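Local coordinates for CT263 (Chlamydia trachomatis, PDB 4QAS), which is an MTAN-family nucleoside hydrolase that probably cleaves the N-glycosidic bond of a futalosine-type intermediate in menaquinone synthesis, at residues Phe26-Asn31 and Val43-Met48. The protein carries 1 engineered substitution. Sequence-based numbering, arbitrary orientation.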
loop_
_atom_site.group_PDB
_atom_site.type_symbol
_atom_site.label_atom_id
_atom_site.label_comp_id
_atom_site.label_asym_id
_atom_site.label_seq_id
_atom_site.Cartn_x
_atom_site.Cartn_y
_atom_site.Cartn_z
ATOM N N PHE A 26 -0.898 -6.034 3.299
ATOM C CA PHE A 26 -2.136 -6.698 3.663
ATOM C C PHE A 26 -1.849 -7.693 4.773
ATOM O O PHE A 26 -0.719 -8.206 4.860
ATOM C CB PHE A 26 -2.741 -7.450 2.459
ATOM C CG PHE A 26 -2.979 -6.591 1.276
ATOM C CD1 PHE A 26 -4.108 -5.791 1.203
ATOM C CD2 PHE A 26 -2.094 -6.579 0.247
ATOM C CE1 PHE A 26 -4.323 -4.988 0.106
ATOM C CE2 PHE A 26 -2.302 -5.791 -0.847
ATOM C CZ PHE A 26 -3.437 -4.991 -0.913
ATOM N N PRO A 27 -2.818 -8.003 5.579
ATOM C CA PRO A 27 -2.613 -8.979 6.675
ATOM C C PRO A 27 -2.710 -10.412 6.154
ATOM O O PRO A 27 -3.638 -11.161 6.446
ATOM C CB PRO A 27 -3.721 -8.608 7.673
ATOM C CG PRO A 27 -4.796 -8.046 6.830
ATOM C CD PRO A 27 -4.118 -7.312 5.726
ATOM N N PHE A 28 -1.722 -10.791 5.346
ATOM C CA PHE A 28 -1.654 -12.141 4.799
ATOM C C PHE A 28 -1.478 -13.166 5.907
ATOM O O PHE A 28 -0.928 -12.882 6.976
ATOM C CB PHE A 28 -0.439 -12.263 3.886
ATOM C CG PHE A 28 -0.573 -11.557 2.562
ATOM C CD1 PHE A 28 -1.276 -12.126 1.524
ATOM C CD2 PHE A 28 0.030 -10.339 2.343
ATOM C CE1 PHE A 28 -1.396 -11.495 0.316
ATOM C CE2 PHE A 28 -0.076 -9.705 1.121
ATOM C CZ PHE A 28 -0.781 -10.287 0.111
ATOM N N SER A 29 -1.923 -14.379 5.628
ATOM C CA SER A 29 -1.649 -15.531 6.469
ATOM C C SER A 29 -1.013 -16.610 5.606
ATOM O O SER A 29 -1.173 -16.620 4.384
ATOM C CB SER A 29 -2.929 -16.056 7.115
ATOM O OG SER A 29 -3.879 -16.421 6.134
ATOM N N LEU A 30 -0.222 -17.463 6.246
ATOM C CA LEU A 30 0.317 -18.651 5.596
ATOM C C LEU A 30 -0.738 -19.738 5.677
ATOM O O LEU A 30 -1.214 -20.051 6.766
ATOM C CB LEU A 30 1.579 -19.102 6.323
ATOM C CG LEU A 30 2.350 -20.234 5.647
ATOM C CD1 LEU A 30 2.943 -19.745 4.335
ATOM C CD2 LEU A 30 3.435 -20.778 6.563
ATOM N N ASN A 31 -1.113 -20.308 4.539
ATOM C CA ASN A 31 -2.096 -21.376 4.522
ATOM C C ASN A 31 -1.404 -22.723 4.717
ATOM O O ASN A 31 -0.181 -22.821 4.821
ATOM C CB ASN A 31 -2.933 -21.301 3.243
ATOM C CG ASN A 31 -2.112 -21.490 1.985
ATOM O OD1 ASN A 31 -1.027 -22.074 2.008
ATOM N ND2 ASN A 31 -2.628 -21.004 0.868
ATOM N N VAL A 43 -12.272 -10.205 -3.625
ATOM C CA VAL A 43 -10.907 -10.389 -4.110
ATOM C C VAL A 43 -10.162 -11.388 -3.239
ATOM O O VAL A 43 -10.088 -11.236 -2.012
ATOM C CB VAL A 43 -10.142 -9.062 -4.210
ATOM C CG1 VAL A 43 -8.720 -9.327 -4.676
ATOM C CG2 VAL A 43 -10.860 -8.119 -5.168
ATOM N N LEU A 44 -9.577 -12.387 -3.896
ATOM C CA LEU A 44 -8.600 -13.279 -3.296
ATOM C C LEU A 44 -7.238 -12.854 -3.812
ATOM O O LEU A 44 -7.029 -12.737 -5.030
ATOM C CB LEU A 44 -8.850 -14.722 -3.714
ATOM C CG LEU A 44 -7.792 -15.758 -3.292
ATOM C CD1 LEU A 44 -7.839 -15.984 -1.784
ATOM C CD2 LEU A 44 -8.033 -17.060 -4.024
ATOM N N LEU A 45 -6.313 -12.621 -2.896
ATOM C CA LEU A 45 -4.963 -12.209 -3.217
ATOM C C LEU A 45 -3.999 -13.238 -2.641
ATOM O O LEU A 45 -3.875 -13.348 -1.415
ATOM C CB LEU A 45 -4.714 -10.822 -2.622
ATOM C CG LEU A 45 -3.433 -10.148 -3.019
ATOM C CD1 LEU A 45 -3.388 -9.905 -4.527
ATOM C CD2 LEU A 45 -3.341 -8.841 -2.225
ATOM N N ASP A 46 -3.308 -13.981 -3.510
ATOM C CA ASP A 46 -2.346 -14.983 -3.080
ATOM C C ASP A 46 -0.967 -14.528 -3.523
ATOM O O ASP A 46 -0.822 -13.821 -4.526
ATOM C CB ASP A 46 -2.668 -16.354 -3.682
ATOM C CG ASP A 46 -3.917 -16.999 -3.081
ATOM O OD1 ASP A 46 -4.404 -16.505 -2.035
ATOM O OD2 ASP A 46 -4.375 -17.986 -3.680
ATOM N N VAL A 47 0.053 -14.956 -2.780
ATOM C CA VAL A 47 1.433 -14.600 -3.099
ATOM C C VAL A 47 2.281 -15.850 -3.086
ATOM O O VAL A 47 2.273 -16.596 -2.103
ATOM C CB VAL A 47 1.998 -13.580 -2.095
ATOM C CG1 VAL A 47 3.442 -13.254 -2.441
ATOM C CG2 VAL A 47 1.185 -12.331 -2.126
ATOM N N MET A 48 3.044 -16.054 -4.156
ATOM C CA MET A 48 4.068 -17.087 -4.221
ATOM C C MET A 48 5.434 -16.463 -4.429
ATOM O O MET A 48 5.588 -15.512 -5.189
ATOM C CB MET A 48 3.759 -18.029 -5.349
ATOM C CG MET A 48 2.542 -18.834 -5.008
ATOM S SD MET A 48 2.034 -19.976 -6.284
ATOM C CE MET A 48 0.528 -20.635 -5.568
#
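Leu45 reaches from strand 43-49 to the two phenylalanines, Phe26 and Phe28, that follow helix 16-25. CB makes no near contact with the rings itself; it sends CG anti to the backbone N (chi1 -172°). Leu45 CG comes close to the far corner of the Phe28 ring, with Phe28 CZ and CE1 each 4.1 Å from it. At the fork, the CD1 branch is turned back while CD2 continues anti to CA, and this outstretched methyl meets both rings. Leu45 CD2 sits over one face of the Phe26 ring, 3.9 Å from its centroid and 29° off the normal, a CH-pi contact displaced toward the edge carrying Phe26 CE2, 3.5 Å from Leu45 CD2. The same methyl touches Phe28 CZ at 3.8 Å.

Phe28 also leans on the strand backbone: its CE1 lies 3.5 Å from Leu45 O, which meets the ring at its edge and in its plane. Two residues further along, on the same side of the strand, Val47 adds its CG2 methyl to Phe28 CZ at 3.6 Å, approaching the ring obliquely.

Between the two segments in the sheet runs strand 36-40, whose Tyr38 touches both phenylalanines; Leu23 of helix 16-25 packs against Phe28 and Val47, and Gln185 of the second subunit against Phe26. The contact thus packs a helix-to-strand connection onto one face of the mixed sheet of this MTAN-type fold, while Asp46 turns the other way to hydrogen bonds with Thr37 and Tyr69. Across the two segments the adhesion is apolar, methyl against ring, with the aromatic edge at a carbonyl oxygen as its one polar touch and no hydrogen bond of its own; the directional bonds run through strand 36-40, Ser29 with Thr37 and Leu45 with Tyr38.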